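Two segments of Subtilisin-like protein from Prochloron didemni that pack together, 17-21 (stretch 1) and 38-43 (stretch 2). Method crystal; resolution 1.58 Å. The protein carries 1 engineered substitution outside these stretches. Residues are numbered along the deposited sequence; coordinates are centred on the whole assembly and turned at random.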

ATOM      1  N   GLY A  17       3.571  -0.812 -11.288  1.00 15.10           N
ATOM      2  CA  GLY A  17       4.283  -0.624 -12.539  1.00 15.46           C
ATOM      3  C   GLY A  17       5.718  -0.219 -12.313  1.00 15.77           C
ATOM      4  O   GLY A  17       6.178  -0.072 -11.175  1.00 15.46           O
ATOM      5  N   PRO A  18       6.452  -0.027 -13.409  1.00 16.29           N
ATOM      6  CA  PRO A  18       7.799   0.495 -13.306  1.00 17.28           C
ATOM      7  C   PRO A  18       7.844   1.818 -12.555  1.00 16.97           C
ATOM      8  O   PRO A  18       6.906   2.625 -12.643  1.00 17.18           O
ATOM      9  CB  PRO A  18       8.213   0.682 -14.765  1.00 18.07           C
ATOM     10  CG  PRO A  18       7.365  -0.264 -15.520  1.00 17.82           C
ATOM     11  CD  PRO A  18       6.061  -0.299 -14.805  1.00 16.79           C
ATOM     12  N   VAL A  19       8.923   2.026 -11.811  1.00 17.46           N
ATOM     13  CA  VAL A  19       9.122   3.270 -11.071  1.00 17.36           C
ATOM     14  C   VAL A  19      10.294   4.033 -11.673  1.00 18.50           C
ATOM     15  O   VAL A  19      11.389   3.486 -11.831  1.00 19.64           O
ATOM     16  CB  VAL A  19       9.385   2.977  -9.583  1.00 17.04           C
ATOM     17  CG1 VAL A  19       9.735   4.250  -8.812  1.00 17.49           C
ATOM     18  CG2 VAL A  19       8.163   2.296  -8.975  1.00 16.36           C
ATOM     19  N   ASP A  20      10.067   5.300 -12.001  1.00 18.91           N
ATOM     20  CA  ASP A  20      11.119   6.183 -12.504  1.00 20.60           C
ATOM     21  C   ASP A  20      11.982   6.619 -11.330  1.00 21.34           C
ATOM     22  O   ASP A  20      11.800   7.696 -10.793  1.00 21.10           O
ATOM     23  CB  ASP A  20      10.521   7.400 -13.222  1.00 21.21           C
ATOM     24  CG  ASP A  20      11.580   8.374 -13.719  1.00 23.40           C
ATOM     25  OD1 ASP A  20      12.770   7.992 -13.814  1.00 24.75           O
ATOM     26  OD2 ASP A  20      11.224   9.537 -14.013  1.00 24.69           O
ATOM     27  N   ILE A  21      12.945   5.779 -10.972  1.00 22.58           N
ATOM     28  CA  ILE A  21      13.808   6.038  -9.811  1.00 23.61           C
ATOM     29  C   ILE A  21      14.740   7.237 -10.016  1.00 24.58           C
ATOM     30  O   ILE A  21      15.357   7.702  -9.057  1.00 25.36           O
ATOM     31  CB  ILE A  21      14.595   4.773  -9.373  1.00 25.27           C
ATOM     32  CG1 ILE A  21      15.501   4.236 -10.482  1.00 27.29           C
ATOM     33  CG2 ILE A  21      13.603   3.704  -8.915  1.00 24.39           C
ATOM     34  CD1 ILE A  21      16.507   3.202 -10.010  1.00 29.69           C
ATOM     35  N   ALA A  38       8.070  -9.003 -15.476  1.00 30.14           N
ATOM     36  CA  ALA A  38       7.683  -7.777 -16.197  1.00 27.84           C
ATOM     37  C   ALA A  38       8.879  -6.827 -16.395  1.00 27.54           C
ATOM     38  O   ALA A  38       9.843  -6.841 -15.597  1.00 27.18           O
ATOM     39  CB  ALA A  38       6.558  -7.049 -15.465  1.00 26.74           C
ATOM     40  N   PRO A  39       8.824  -5.977 -17.438  1.00 25.87           N
ATOM     41  CA  PRO A  39       9.863  -4.956 -17.596  1.00 25.74           C
ATOM     42  C   PRO A  39      10.010  -4.062 -16.358  1.00 24.17           C
ATOM     43  O   PRO A  39       9.024  -3.772 -15.669  1.00 22.46           O
ATOM     44  CB  PRO A  39       9.384  -4.141 -18.804  1.00 25.68           C
ATOM     45  CG  PRO A  39       8.545  -5.101 -19.578  1.00 26.09           C
ATOM     46  CD  PRO A  39       7.846  -5.940 -18.545  1.00 25.90           C
ATOM     47  N   THR A  40      11.241  -3.643 -16.076  1.00 24.88           N
ATOM     48  CA  THR A  40      11.503  -2.753 -14.954  1.00 24.15           C
ATOM     49  C   THR A  40      11.746  -1.298 -15.376  1.00 24.07           C
ATOM     50  O   THR A  40      11.690  -0.391 -14.536  1.00 23.67           O
ATOM     51  CB  THR A  40      12.710  -3.245 -14.141  1.00 25.54           C
ATOM     52  OG1 THR A  40      13.859  -3.262 -14.985  1.00 27.70           O
ATOM     53  CG2 THR A  40      12.451  -4.657 -13.598  1.00 26.15           C
ATOM     54  N   ALA A  41      12.023  -1.079 -16.664  1.00 25.02           N
ATOM     55  CA  ALA A  41      12.324   0.263 -17.179  1.00 25.54           C
ATOM     56  C   ALA A  41      11.063   1.121 -17.248  1.00 24.44           C
ATOM     57  O   ALA A  41      10.059   0.708 -17.820  1.00 24.50           O
ATOM     58  CB  ALA A  41      12.985   0.181 -18.552  1.00 27.66           C
ATOM     59  N   ALA A  42      11.118   2.309 -16.653  1.00 23.66           N
ATOM     60  CA  ALA A  42      10.005   3.247 -16.707  1.00 22.62           C
ATOM     61  C   ALA A  42       9.996   4.014 -18.024  1.00 23.59           C
ATOM     62  O   ALA A  42      11.048   4.319 -18.604  1.00 25.40           O
ATOM     63  CB  ALA A  42      10.065   4.219 -15.543  1.00 22.57           C
ATOM     64  N   ARG A  43       8.795   4.311 -18.496  1.00 22.86           N
ATOM     65  CA  ARG A  43       8.582   5.097 -19.697  1.00 24.36           C
ATOM     66  C   ARG A  43       7.690   6.286 -19.369  1.00 23.99           C
ATOM     67  O   ARG A  43       6.671   6.136 -18.690  1.00 22.43           O
ATOM     68  CB  ARG A  43       7.885   4.254 -20.764  1.00 25.38           C
ATOM     69  CG  ARG A  43       8.660   3.030 -21.219  1.00 26.87           C
ATOM     70  CD  ARG A  43       7.896   2.286 -22.303  1.00 28.16           C
ATOM     71  NE  ARG A  43       7.588   3.152 -23.439  1.00 29.65           N
ATOM     72  CZ  ARG A  43       8.438   3.462 -24.419  1.00 32.38           C
ATOM     73  NH1 ARG A  43       9.680   2.971 -24.444  1.00 33.33           N
ATOM     74  NH2 ARG A  43       8.046   4.271 -25.398  1.00 33.93           N
TER
HETATM   75  O   HOH W   1      11.237   0.203 -11.910  1.00 23.91           O
HETATM   76  O   HOH W   2      13.246   3.079 -14.552  1.00 37.42           O

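Neither stretch forms regular helix or strand, and no direct hydrogen bond links them. Their backbones come closest at Pro-18 and Ala-42, with CA atoms 4.9 Å apart, and the 197 Å² buried in total, both sides summed, is centred on this pair: Pro-18 gives up 68 Å² and Ala-42 58 Å².

Both CA-to-CB bonds point toward the opposing stretch, so the side chains meet, Pro-18 CB lying 4.1 Å from Ala-42 CB, a van der Waals separation between apolar carbons. The same Pro-18 CB lies 3.6 Å from Thr-40 O and 3.6 Å from Ala-41 O, while Pro-18 CG is 3.9 Å from Pro-39 O. The ring, closed onto its own nitrogen and puckered C-gamma exo, thus packs against backbone carbonyls as well as a methyl group. Its nitrogen has no hydrogen to donate; the water bridges found here use the backbone of Val-19.

That residue, Val-19, directs its CA-to-CB bond away; even Val-19 CB, its nearest side-chain atom, is 6.1 Å from Ala-42 CB, a distance independent of chi1, which is 174° (t). Its backbone instead reaches across through water. Water 1 accepts from Val-19 N (2.9 Å) and donates to Thr-40 O (2.7 Å). Water 2 accepts from Ala-42 N (3.1 Å) and donates weakly to Val-19 O (3.3 Å), the same oxygen that receives a weak bond from Ile-21 N (2.9 Å).

The Ala-42 methyl also touches Asp-20, with Ala-42 CB 3.7 Å from Asp-20 N and 4.0 Å from Asp-20 CB. Asp-20 is t at chi1 (178°), and its carboxylate oxygens are hydrogen-bonded outside this contact. Thr-40, p at chi1 (61°), likewise has its CA-to-CB bond pointing away, so it contributes through its carbonyl rather than its side chain, whose nearest approach is Thr-40 CB to Pro-18 CB, 6.0 Å.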